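Local coordinates for sterol regulatory element-binding protein cleavage-activating protein (Schizosaccharomyces pombe, PDB 4YHC) that escorts the transcription factor precursor Sre1 to its processing when sterol or oxygen is low, and is represented here by its cytoplasmic WD40 domain, at residues A[123-127]-A[186-190]; A[176-180]-A[226-230]; A[179-185]-A[231-236]. The protein carries 9 engineered substitutions. One frame throughout, in Å; residues are numbered along the deposited sequence.

Contact 1. Residues A[123-127]-A[186-190]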
ATOM      1  N   VAL A 123      -4.983 -11.174  -4.611  1.00 20.89           N
ATOM      2  CA  VAL A 123      -5.747 -11.744  -3.512  1.00 15.79           C
ATOM      3  C   VAL A 123      -5.937 -10.798  -2.353  1.00 21.73           C
ATOM      4  O   VAL A 123      -5.011 -10.135  -2.017  1.00 23.43           O
ATOM      5  CB  VAL A 123      -5.028 -12.988  -2.970  1.00 24.05           C
ATOM      6  CG1 VAL A 123      -5.819 -13.537  -1.792  1.00 28.96           C
ATOM      7  CG2 VAL A 123      -4.908 -14.045  -4.050  1.00 19.32           C
ATOM      8  N   PHE A 124      -7.119 -10.740  -1.741  1.00 22.72           N
ATOM      9  CA  PHE A 124      -7.416  -9.779  -0.675  1.00 27.89           C
ATOM     10  C   PHE A 124      -8.198 -10.503   0.356  1.00 27.01           C
ATOM     11  O   PHE A 124      -9.076 -11.246   0.002  1.00 28.10           O
ATOM     12  CB  PHE A 124      -8.465  -8.702  -1.098  1.00 31.16           C
ATOM     13  CG  PHE A 124      -8.257  -8.147  -2.420  1.00 31.02           C
ATOM     14  CD1 PHE A 124      -7.196  -7.362  -2.660  1.00 34.31           C
ATOM     15  CD2 PHE A 124      -9.172  -8.386  -3.424  1.00 47.11           C
ATOM     16  CE1 PHE A 124      -6.997  -6.816  -3.887  1.00 45.05           C
ATOM     17  CE2 PHE A 124      -8.982  -7.868  -4.667  1.00 47.57           C
ATOM     18  CZ  PHE A 124      -7.882  -7.083  -4.905  1.00 51.36           C
ATOM     19  N   TRP A 125      -7.911 -10.244   1.615  1.00 21.84           N
ATOM     20  CA  TRP A 125      -8.744 -10.656   2.743  1.00 19.12           C
ATOM     21  C   TRP A 125      -9.725  -9.552   3.137  1.00 29.75           C
ATOM     22  O   TRP A 125      -9.336  -8.375   3.259  1.00 24.61           O
ATOM     23  CB  TRP A 125      -7.855 -10.860   3.951  1.00 23.83           C
ATOM     24  CG  TRP A 125      -6.904 -12.041   3.899  1.00 24.26           C
ATOM     25  CD1 TRP A 125      -5.865 -12.199   3.069  1.00 26.31           C
ATOM     26  CD2 TRP A 125      -6.880 -13.137   4.779  1.00 20.58           C
ATOM     27  NE1 TRP A 125      -5.175 -13.312   3.385  1.00 24.01           N
ATOM     28  CE2 TRP A 125      -5.780 -13.913   4.445  1.00 20.25           C
ATOM     29  CE3 TRP A 125      -7.658 -13.511   5.870  1.00 22.10           C
ATOM     30  CZ2 TRP A 125      -5.448 -15.119   5.123  1.00 23.49           C
ATOM     31  CZ3 TRP A 125      -7.312 -14.672   6.587  1.00 22.91           C
ATOM     32  CH2 TRP A 125      -6.245 -15.476   6.192  1.00 26.48           C
ATOM     33  N   MET A 126     -10.972  -9.909   3.389  1.00 24.09           N
ATOM     34  CA  MET A 126     -11.891  -8.923   3.903  1.00 28.53           C
ATOM     35  C   MET A 126     -12.626  -9.488   5.128  1.00 31.29           C
ATOM     36  O   MET A 126     -12.991 -10.639   5.142  1.00 33.64           O
ATOM     37  CB  MET A 126     -12.875  -8.504   2.838  1.00 25.39           C
ATOM     38  CG  MET A 126     -12.154  -8.023   1.531  1.00 29.46           C
ATOM     39  SD  MET A 126     -13.326  -7.480   0.305  1.00 39.47           S
ATOM     40  CE  MET A 126     -13.415  -5.798   0.799  1.00 46.26           C
ATOM     41  N   PRO A 127     -12.863  -8.659   6.124  1.00 31.47           N
ATOM     42  CA  PRO A 127     -13.508  -9.152   7.350  1.00 35.85           C
ATOM     43  C   PRO A 127     -14.913  -9.595   7.029  1.00 36.60           C
ATOM     44  O   PRO A 127     -15.563  -8.930   6.269  1.00 40.71           O
ATOM     45  CB  PRO A 127     -13.519  -7.930   8.292  1.00 37.55           C
ATOM     46  CG  PRO A 127     -13.310  -6.721   7.411  1.00 42.88           C
ATOM     47  CD  PRO A 127     -12.615  -7.201   6.138  1.00 39.52           C
ATOM     48  N   ALA A 186     -19.714  -1.094   3.692  1.00 25.13           N
ATOM     49  CA  ALA A 186     -19.720  -2.379   2.968  1.00 22.08           C
ATOM     50  C   ALA A 186     -18.327  -2.854   2.589  1.00 24.38           C
ATOM     51  O   ALA A 186     -17.364  -2.060   2.572  1.00 24.61           O
ATOM     52  CB  ALA A 186     -20.561  -2.262   1.726  1.00 20.14           C
ATOM     53  N   ASN A 187     -18.199  -4.160   2.341  1.00 18.21           N
ATOM     54  CA  ASN A 187     -17.049  -4.704   1.652  1.00 21.93           C
ATOM     55  C   ASN A 187     -17.232  -4.533   0.180  1.00 24.16           C
ATOM     56  O   ASN A 187     -18.292  -4.786  -0.326  1.00 26.77           O
ATOM     57  CB  ASN A 187     -16.867  -6.158   1.984  1.00 24.05           C
ATOM     58  CG  ASN A 187     -16.431  -6.362   3.413  1.00 31.65           C
ATOM     59  OD1 ASN A 187     -15.965  -5.418   4.072  1.00 29.35           O
ATOM     60  ND2 ASN A 187     -16.431  -7.634   3.854  1.00 24.85           N
ATOM     61  N   ARG A 188     -16.211  -4.023  -0.492  1.00 21.33           N
ATOM     62  CA  ARG A 188     -16.300  -3.722  -1.913  1.00 19.21           C
ATOM     63  C   ARG A 188     -15.082  -4.204  -2.632  1.00 22.46           C
ATOM     64  O   ARG A 188     -13.998  -4.227  -2.067  1.00 19.46           O
ATOM     65  CB  ARG A 188     -16.437  -2.238  -2.110  1.00 24.72           C
ATOM     66  CG  ARG A 188     -17.531  -1.561  -1.355  1.00 16.68           C
ATOM     67  CD  ARG A 188     -17.731  -0.139  -1.868  1.00 20.05           C
ATOM     68  NE  ARG A 188     -18.353   0.767  -0.885  1.00 19.18           N
ATOM     69  CZ  ARG A 188     -19.677   0.902  -0.674  1.00 28.26           C
ATOM     70  NH1 ARG A 188     -20.145   1.714   0.263  1.00 24.10           N
ATOM     71  NH2 ARG A 188     -20.530   0.189  -1.355  1.00 23.85           N
ATOM     72  N   ILE A 189     -15.261  -4.691  -3.857  1.00 21.75           N
ATOM     73  CA  ILE A 189     -14.145  -5.014  -4.740  1.00 21.39           C
ATOM     74  C   ILE A 189     -14.297  -4.214  -6.011  1.00 23.15           C
ATOM     75  O   ILE A 189     -15.341  -4.331  -6.710  1.00 23.73           O
ATOM     76  CB  ILE A 189     -14.140  -6.494  -5.128  1.00 25.19           C
ATOM     77  CG1 ILE A 189     -14.194  -7.365  -3.891  1.00 35.63           C
ATOM     78  CG2 ILE A 189     -12.926  -6.829  -5.950  1.00 26.06           C
ATOM     79  CD1 ILE A 189     -12.896  -7.386  -3.102  1.00 44.92           C
ATOM     80  N   ALA A 190     -13.262  -3.457  -6.359  1.00 19.07           N
ATOM     81  CA  ALA A 190     -13.330  -2.533  -7.506  1.00 20.30           C
ATOM     82  C   ALA A 190     -12.310  -2.983  -8.524  1.00 26.53           C
ATOM     83  O   ALA A 190     -11.181  -3.297  -8.142  1.00 19.54           O
ATOM     84  CB  ALA A 190     -13.030  -1.106  -7.059  1.00 17.16           C
TER
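The F124 ring takes the end of I189 on a slant, with I189 CD1 3.9 Å from F124 CD2, while the N187 amide meets its partner in its own plane. There N187 ND2 gives a hydrogen bond of 2.9 Å to the carbonyl O of P127, with an N-H...O angle of 158° and the donor almost in line with the C=O bond. This single in-plane bond probably steadies the amide's rotation. R188, whose CB points away from 123-127, carries A186 CB against one face of its guanidinium and forms a salt bridge with D234. M126 fills the middle, SD 3.4 Å from I189 CD1, a tight approach; the bend at the last torsion (chi3 89°) swings CE to 3.3 Å from the backbone O of R188. M126 CE also lies 3.7 Å from N187 CB. The strand axes are 8.5 Å apart and run at 156°, so this is contact between sheets rather than pairing within one. F124 also touches S178 and S180, and M126 touches V182, all on strand 175-182. The arrangement is that of two adjoining four-stranded antiparallel blades of a WD40 beta-propeller, here the predicted repeats WD 3 and WD 4.

Contact 2. Residues A[176-180]-A[226-230]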
ATOM      1  N   ILE A 176      -7.237  -4.839 -15.582  1.00 35.25           N
ATOM      2  CA  ILE A 176      -5.930  -4.159 -15.439  1.00 34.72           C
ATOM      3  C   ILE A 176      -5.505  -4.058 -13.945  1.00 39.45           C
ATOM      4  O   ILE A 176      -4.341  -4.166 -13.616  1.00 36.78           O
ATOM      5  CB  ILE A 176      -6.033  -2.718 -16.016  1.00 40.28           C
ATOM      6  CG1 ILE A 176      -6.433  -2.732 -17.500  1.00 38.69           C
ATOM      7  CG2 ILE A 176      -4.720  -1.968 -15.896  1.00 41.94           C
ATOM      8  CD1 ILE A 176      -6.724  -1.339 -18.035  1.00 37.14           C
ATOM      9  N   LYS A 177      -6.460  -3.853 -13.042  1.00 30.39           N
ATOM     10  CA  LYS A 177      -6.139  -3.496 -11.660  1.00 26.87           C
ATOM     11  C   LYS A 177      -7.373  -3.734 -10.806  1.00 22.05           C
ATOM     12  O   LYS A 177      -8.468  -3.323 -11.187  1.00 20.88           O
ATOM     13  CB  LYS A 177      -5.764  -2.014 -11.634  1.00 24.23           C
ATOM     14  CG  LYS A 177      -5.655  -1.358 -10.281  1.00 31.80           C
ATOM     15  CD  LYS A 177      -4.463  -1.880  -9.526  1.00 30.83           C
ATOM     16  CE  LYS A 177      -4.221  -1.083  -8.262  1.00 37.34           C
ATOM     17  NZ  LYS A 177      -3.130  -0.135  -8.482  1.00 39.15           N
ATOM     18  N   SER A 178      -7.209  -4.410  -9.683  1.00 21.44           N
ATOM     19  CA  SER A 178      -8.312  -4.592  -8.757  1.00 22.55           C
ATOM     20  C   SER A 178      -7.849  -4.150  -7.400  1.00 23.01           C
ATOM     21  O   SER A 178      -6.704  -4.298  -7.080  1.00 18.81           O
ATOM     22  CB  SER A 178      -8.787  -6.030  -8.752  1.00 23.97           C
ATOM     23  OG  SER A 178      -7.705  -6.881  -8.369  1.00 27.67           O
ATOM     24  N   ILE A 179      -8.776  -3.610  -6.618  1.00 23.51           N
ATOM     25  CA  ILE A 179      -8.534  -3.242  -5.251  1.00 21.75           C
ATOM     26  C   ILE A 179      -9.708  -3.580  -4.363  1.00 25.75           C
ATOM     27  O   ILE A 179     -10.889  -3.745  -4.817  1.00 22.27           O
ATOM     28  CB  ILE A 179      -8.297  -1.749  -5.084  1.00 25.56           C
ATOM     29  CG1 ILE A 179      -9.511  -0.959  -5.588  1.00 19.34           C
ATOM     30  CG2 ILE A 179      -7.002  -1.383  -5.775  1.00 26.54           C
ATOM     31  CD1 ILE A 179      -9.445   0.541  -5.336  1.00 23.09           C
ATOM     32  N   SER A 180      -9.387  -3.731  -3.097  1.00 18.54           N
ATOM     33  CA  SER A 180     -10.417  -3.976  -2.067  1.00 20.04           C
ATOM     34  C   SER A 180     -10.714  -2.697  -1.326  1.00 27.01           C
ATOM     35  O   SER A 180      -9.812  -1.936  -1.033  1.00 24.56           O
ATOM     36  CB  SER A 180      -9.950  -5.085  -1.142  1.00 25.85           C
ATOM     37  OG  SER A 180      -9.251  -4.582  -0.083  1.00 35.34           O
ATOM     38  N   ASP A 226      -5.715   4.093 -13.679  1.00 16.27           N
ATOM     39  CA  ASP A 226      -5.533   3.444 -12.376  1.00 15.97           C
ATOM     40  C   ASP A 226      -6.736   3.750 -11.479  1.00 18.37           C
ATOM     41  O   ASP A 226      -7.527   4.668 -11.703  1.00 16.66           O
ATOM     42  CB  ASP A 226      -4.246   3.940 -11.670  1.00 16.45           C
ATOM     43  CG  ASP A 226      -3.536   2.821 -10.875  1.00 25.37           C
ATOM     44  OD1 ASP A 226      -4.187   1.756 -10.601  1.00 21.61           O
ATOM     45  OD2 ASP A 226      -2.341   3.026 -10.486  1.00 27.83           O
ATOM     46  N   ILE A 227      -6.836   2.941 -10.458  1.00 18.16           N
ATOM     47  CA  ILE A 227      -7.792   3.162  -9.365  1.00 17.55           C
ATOM     48  C   ILE A 227      -7.094   2.938  -8.049  1.00 23.40           C
ATOM     49  O   ILE A 227      -6.184   2.094  -7.944  1.00 18.85           O
ATOM     50  CB  ILE A 227      -9.033   2.248  -9.467  1.00 17.78           C
ATOM     51  CG1 ILE A 227      -8.703   0.753  -9.498  1.00 17.65           C
ATOM     52  CG2 ILE A 227      -9.839   2.591 -10.669  1.00 16.06           C
ATOM     53  CD1 ILE A 227      -9.959  -0.114  -9.524  1.00 19.71           C
ATOM     54  N   TYR A 228      -7.504   3.687  -7.009  1.00 18.33           N
ATOM     55  CA  TYR A 228      -6.846   3.532  -5.705  1.00 18.91           C
ATOM     56  C   TYR A 228      -7.911   3.883  -4.676  1.00 20.03           C
ATOM     57  O   TYR A 228      -8.704   4.799  -4.899  1.00 20.28           O
ATOM     58  CB  TYR A 228      -5.611   4.451  -5.562  1.00 16.41           C
ATOM     59  CG  TYR A 228      -4.792   4.162  -4.319  1.00 18.55           C
ATOM     60  CD1 TYR A 228      -5.115   4.789  -3.111  1.00 21.56           C
ATOM     61  CD2 TYR A 228      -3.744   3.253  -4.320  1.00 23.26           C
ATOM     62  CE1 TYR A 228      -4.420   4.518  -1.944  1.00 21.44           C
ATOM     63  CE2 TYR A 228      -3.000   3.019  -3.119  1.00 18.68           C
ATOM     64  CZ  TYR A 228      -3.396   3.646  -1.969  1.00 22.94           C
ATOM     65  OH  TYR A 228      -2.781   3.495  -0.774  1.00 37.49           O
ATOM     66  N   GLY A 229      -7.961   3.157  -3.586  1.00 15.13           N
ATOM     67  CA  GLY A 229      -9.058   3.358  -2.580  1.00 19.88           C
ATOM     68  C   GLY A 229      -8.560   3.861  -1.231  1.00 21.49           C
ATOM     69  O   GLY A 229      -7.432   3.575  -0.845  1.00 20.86           O
ATOM     70  N   ILE A 230      -9.338   4.679  -0.548  1.00 17.69           N
ATOM     71  CA  ILE A 230      -9.104   4.954   0.916  1.00 20.16           C
ATOM     72  C   ILE A 230     -10.345   4.347   1.561  1.00 19.47           C
ATOM     73  O   ILE A 230     -11.443   4.930   1.543  1.00 18.56           O
ATOM     74  CB  ILE A 230      -9.031   6.416   1.254  1.00 20.54           C
ATOM     75  CG1 ILE A 230      -8.111   7.133   0.297  1.00 27.02           C
ATOM     76  CG2 ILE A 230      -8.757   6.694   2.739  1.00 15.45           C
ATOM     77  CD1 ILE A 230      -6.757   7.356   0.773  1.00 28.62           C
TER
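Strands 177-180 and 226-230 run parallel within 6°, their axes 7.2 Å apart, and no backbone hydrogen bond joins them, so side chains carry the contact. K177 sends CG anti to its own nitrogen (chi1 168°), then bends at chi2 and chi4, which folds the chain over D226. Its NZ donates to D226 OD1 at 3.0 Å, a salt bridge that uses the syn lone pair. On the anti side, and tilted out of the carboxylate plane, the same OD1 accepts from I227 N at 2.9 Å with a bent N-H...O angle of 137°. With OD2 bound in turn to F268 N, both oxygens are engaged and the carboxylate is held against turning; the lysine charge probably favours its ionised form. Parallel first strands of successive antiparallel sheets are what a beta-propeller places around its central channel, and the classic beta bulge at I176 and K177, both facing L192, lies on the first of these strands. The aliphatic part of K177 slides past I227 in the opposite sense, CG lying 3.8 Å from I227 CG1. I227 CD1 then reaches I179 CG1 at 4.1 Å, the two isoleucines crossing at a slant. Beyond them I179 lays its end on bare backbone: I179 CD1 is 3.5 Å from G229 N, where the glycine has no side chain to intervene.

Contact 3. Residues A[179-185]-A[231-236]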
ATOM      1  N   ILE A 179      -8.776  -3.610  -6.618  1.00 23.51           N
ATOM      2  CA  ILE A 179      -8.534  -3.242  -5.251  1.00 21.75           C
ATOM      3  C   ILE A 179      -9.708  -3.580  -4.363  1.00 25.75           C
ATOM      4  O   ILE A 179     -10.889  -3.745  -4.817  1.00 22.27           O
ATOM      5  CB  ILE A 179      -8.297  -1.749  -5.084  1.00 25.56           C
ATOM      6  CG1 ILE A 179      -9.511  -0.959  -5.588  1.00 19.34           C
ATOM      7  CG2 ILE A 179      -7.002  -1.383  -5.775  1.00 26.54           C
ATOM      8  CD1 ILE A 179      -9.445   0.541  -5.336  1.00 23.09           C
ATOM      9  N   SER A 180      -9.387  -3.731  -3.097  1.00 18.54           N
ATOM     10  CA  SER A 180     -10.417  -3.976  -2.067  1.00 20.04           C
ATOM     11  C   SER A 180     -10.714  -2.697  -1.326  1.00 27.01           C
ATOM     12  O   SER A 180      -9.812  -1.936  -1.033  1.00 24.56           O
ATOM     13  CB  SER A 180      -9.950  -5.085  -1.142  1.00 25.85           C
ATOM     14  OG  SER A 180      -9.251  -4.582  -0.083  1.00 35.34           O
ATOM     15  N   ILE A 181     -11.976  -2.449  -1.025  1.00 18.65           N
ATOM     16  CA  ILE A 181     -12.360  -1.402  -0.121  1.00 20.52           C
ATOM     17  C   ILE A 181     -13.259  -1.957   1.003  1.00 24.86           C
ATOM     18  O   ILE A 181     -14.436  -2.262   0.768  1.00 25.91           O
ATOM     19  CB  ILE A 181     -13.140  -0.395  -0.937  1.00 28.48           C
ATOM     20  CG1 ILE A 181     -12.284  -0.064  -2.198  1.00 31.47           C
ATOM     21  CG2 ILE A 181     -13.525   0.807  -0.114  1.00 26.27           C
ATOM     22  CD1 ILE A 181     -12.495   1.261  -2.793  1.00 29.60           C
ATOM     23  N   VAL A 182     -12.687  -2.074   2.186  1.00 20.69           N
ATOM     24  CA  VAL A 182     -13.353  -2.573   3.404  1.00 19.84           C
ATOM     25  C   VAL A 182     -13.818  -1.302   4.048  1.00 24.36           C
ATOM     26  O   VAL A 182     -13.063  -0.618   4.674  1.00 21.62           O
ATOM     27  CB  VAL A 182     -12.341  -3.331   4.279  1.00 23.67           C
ATOM     28  CG1 VAL A 182     -12.970  -3.821   5.605  1.00 28.24           C
ATOM     29  CG2 VAL A 182     -11.812  -4.491   3.509  1.00 23.99           C
ATOM     30  N   SER A 183     -15.041  -0.908   3.794  1.00 18.24           N
ATOM     31  CA  SER A 183     -15.450   0.423   4.190  1.00 20.25           C
ATOM     32  C   SER A 183     -16.344   0.312   5.436  1.00 23.42           C
ATOM     33  O   SER A 183     -16.730  -0.771   5.758  1.00 24.50           O
ATOM     34  CB  SER A 183     -16.189   1.087   3.042  1.00 17.72           C
ATOM     35  OG  SER A 183     -17.606   1.062   3.225  1.00 22.76           O
ATOM     36  N   PRO A 184     -16.717   1.441   6.080  1.00 25.05           N
ATOM     37  CA  PRO A 184     -17.680   1.312   7.200  1.00 24.47           C
ATOM     38  C   PRO A 184     -19.091   0.874   6.770  1.00 31.63           C
ATOM     39  O   PRO A 184     -19.852   0.346   7.573  1.00 37.11           O
ATOM     40  CB  PRO A 184     -17.674   2.705   7.810  1.00 23.07           C
ATOM     41  CG  PRO A 184     -16.342   3.289   7.439  1.00 27.14           C
ATOM     42  CD  PRO A 184     -16.208   2.818   6.000  1.00 21.70           C
ATOM     43  N   THR A 185     -19.407   0.984   5.490  1.00 26.94           N
ATOM     44  CA  THR A 185     -20.747   0.686   4.995  1.00 28.33           C
ATOM     45  C   THR A 185     -20.768  -0.703   4.387  1.00 31.44           C
ATOM     46  O   THR A 185     -21.740  -1.429   4.551  1.00 33.30           O
ATOM     47  CB  THR A 185     -21.211   1.809   4.041  1.00 27.34           C
ATOM     48  OG1 THR A 185     -21.383   3.019   4.799  1.00 29.00           O
ATOM     49  CG2 THR A 185     -22.520   1.468   3.336  1.00 27.51           C
ATOM     50  N   ALA A 231     -10.152   3.168   2.106  1.00 18.01           N
ATOM     51  CA  ALA A 231     -11.250   2.329   2.458  1.00 23.32           C
ATOM     52  C   ALA A 231     -12.072   2.963   3.601  1.00 21.81           C
ATOM     53  O   ALA A 231     -13.315   3.013   3.533  1.00 18.54           O
ATOM     54  CB  ALA A 231     -10.734   0.929   2.836  1.00 19.84           C
ATOM     55  N   MET A 232     -11.414   3.523   4.575  1.00 17.69           N
ATOM     56  CA  MET A 232     -12.195   4.045   5.728  1.00 25.48           C
ATOM     57  C   MET A 232     -13.051   5.288   5.408  1.00 24.49           C
ATOM     58  O   MET A 232     -13.938   5.615   6.194  1.00 18.82           O
ATOM     59  CB  MET A 232     -11.281   4.407   6.926  1.00 22.79           C
ATOM     60  CG  MET A 232     -10.080   5.246   6.588  1.00 32.35           C
ATOM     61  SD  MET A 232      -9.035   5.653   8.043  1.00 76.90           S
ATOM     62  CE  MET A 232      -9.356   4.244   9.112  1.00 42.05           C
ATOM     63  N   ALA A 233     -12.719   5.992   4.310  1.00 17.44           N
ATOM     64  CA  ALA A 233     -13.451   7.167   3.847  1.00 17.95           C
ATOM     65  C   ALA A 233     -14.518   6.756   2.846  1.00 20.56           C
ATOM     66  O   ALA A 233     -15.320   7.571   2.441  1.00 23.33           O
ATOM     67  CB  ALA A 233     -12.451   8.186   3.230  1.00 18.90           C
ATOM     68  N   ASP A 234     -14.483   5.498   2.391  1.00 17.98           N
ATOM     69  CA  ASP A 234     -15.339   4.951   1.330  1.00 22.92           C
ATOM     70  C   ASP A 234     -15.151   5.805  -0.008  1.00 17.48           C
ATOM     71  O   ASP A 234     -16.095   6.232  -0.653  1.00 19.72           O
ATOM     72  CB  ASP A 234     -16.801   4.876   1.744  1.00 20.91           C
ATOM     73  CG  ASP A 234     -17.499   3.672   1.195  1.00 23.78           C
ATOM     74  OD1 ASP A 234     -16.918   2.942   0.373  1.00 20.78           O
ATOM     75  OD2 ASP A 234     -18.617   3.387   1.676  1.00 24.22           O
ATOM     76  N   ILE A 235     -13.909   5.985  -0.375  1.00 16.18           N
ATOM     77  CA  ILE A 235     -13.550   6.786  -1.515  1.00 17.87           C
ATOM     78  C   ILE A 235     -12.708   5.959  -2.462  1.00 20.63           C
ATOM     79  O   ILE A 235     -11.822   5.229  -2.000  1.00 20.46           O
ATOM     80  CB  ILE A 235     -12.699   7.971  -1.095  1.00 20.18           C
ATOM     81  CG1 ILE A 235     -13.624   9.009  -0.457  1.00 26.87           C
ATOM     82  CG2 ILE A 235     -12.049   8.637  -2.308  1.00 19.05           C
ATOM     83  CD1 ILE A 235     -12.863  10.083   0.229  1.00 33.12           C
ATOM     84  N   LEU A 236     -12.984   6.117  -3.751  1.00 16.01           N
ATOM     85  CA  LEU A 236     -12.159   5.602  -4.815  1.00 18.88           C
ATOM     86  C   LEU A 236     -11.633   6.729  -5.678  1.00 21.09           C
ATOM     87  O   LEU A 236     -12.422   7.665  -6.042  1.00 18.48           O
ATOM     88  CB  LEU A 236     -13.003   4.687  -5.685  1.00 18.18           C
ATOM     89  CG  LEU A 236     -12.253   4.009  -6.825  1.00 25.99           C
ATOM     90  CD1 LEU A 236     -12.615   2.573  -6.998  1.00 25.77           C
ATOM     91  CD2 LEU A 236     -12.521   4.712  -8.154  1.00 27.20           C
TER
HETATM   92  O   HOH W   1     -19.126   4.278   4.161  1.00 21.41           O
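S183 and D234 face each other with first torsions far from the staggered values (chi1 101° and -144°), which turns the serine OG and the aspartate carboxylate toward each other, while the backbone sets S183 CB. The setting is a WD40 propeller's blade-to-blade seam where strand 179-182 ends: S183 opens an ST turn, its OG accepting from T185 N at 2.9 Å, and D234, at a positive phi of 58°, forms a G1 beta bulge with I235. S183 OG lies 3.0 Å from D234 OD2, but that hydrogen bond is weak and its proton is not settled. The firmer hold on D234 OD2 is the salt bridge from R188 NH1. With an alanine in place of D234 the carboxylate is gone, and R188 would probably be left without its ionic mate and less firmly fixed, while a gap would open beside S183. Away from this polar end, apolar side chains meet each other and the backbone. I181 lays CG2 over the A231 backbone, 3.8 Å from A231 CA, and its CD1 reaches toward L236 CD1 at 4.4 Å. A231 answers by setting its CB 3.3 Å from V182 O. Farther out, P184 CG rests 3.6 Å from M232 O, both residues being exposed. One water bridges the two segments, donating to D234 OD2 at 2.7 Å and hydrogen-bonding T185 OG1 at the same distance.

Overall arrangement
Strand 175-182 is common ground: contacts 2 and 3 share I179 and S180 on it, and M126 of contact 1 packs against its V182. Contact 1 joins the blade of 175-182 to the preceding blade, contacts 2 and 3 to the following one. All three are partly buried, but the centre of contact 2 lies about 11 Å from the centre of the chain, against about 15 Å and 14 Å for contacts 1 and 3. Contact 3 alone includes exposed touching residues. Chemistry differs accordingly: a hydrogen bond from a side-chain amide, and a methionine, in contact 1, a lysine-aspartate pair in contact 2, a serine-aspartate pair with a bridging water in contact 3. The salt bridge of R188 to D234 couples contacts 1 and 3.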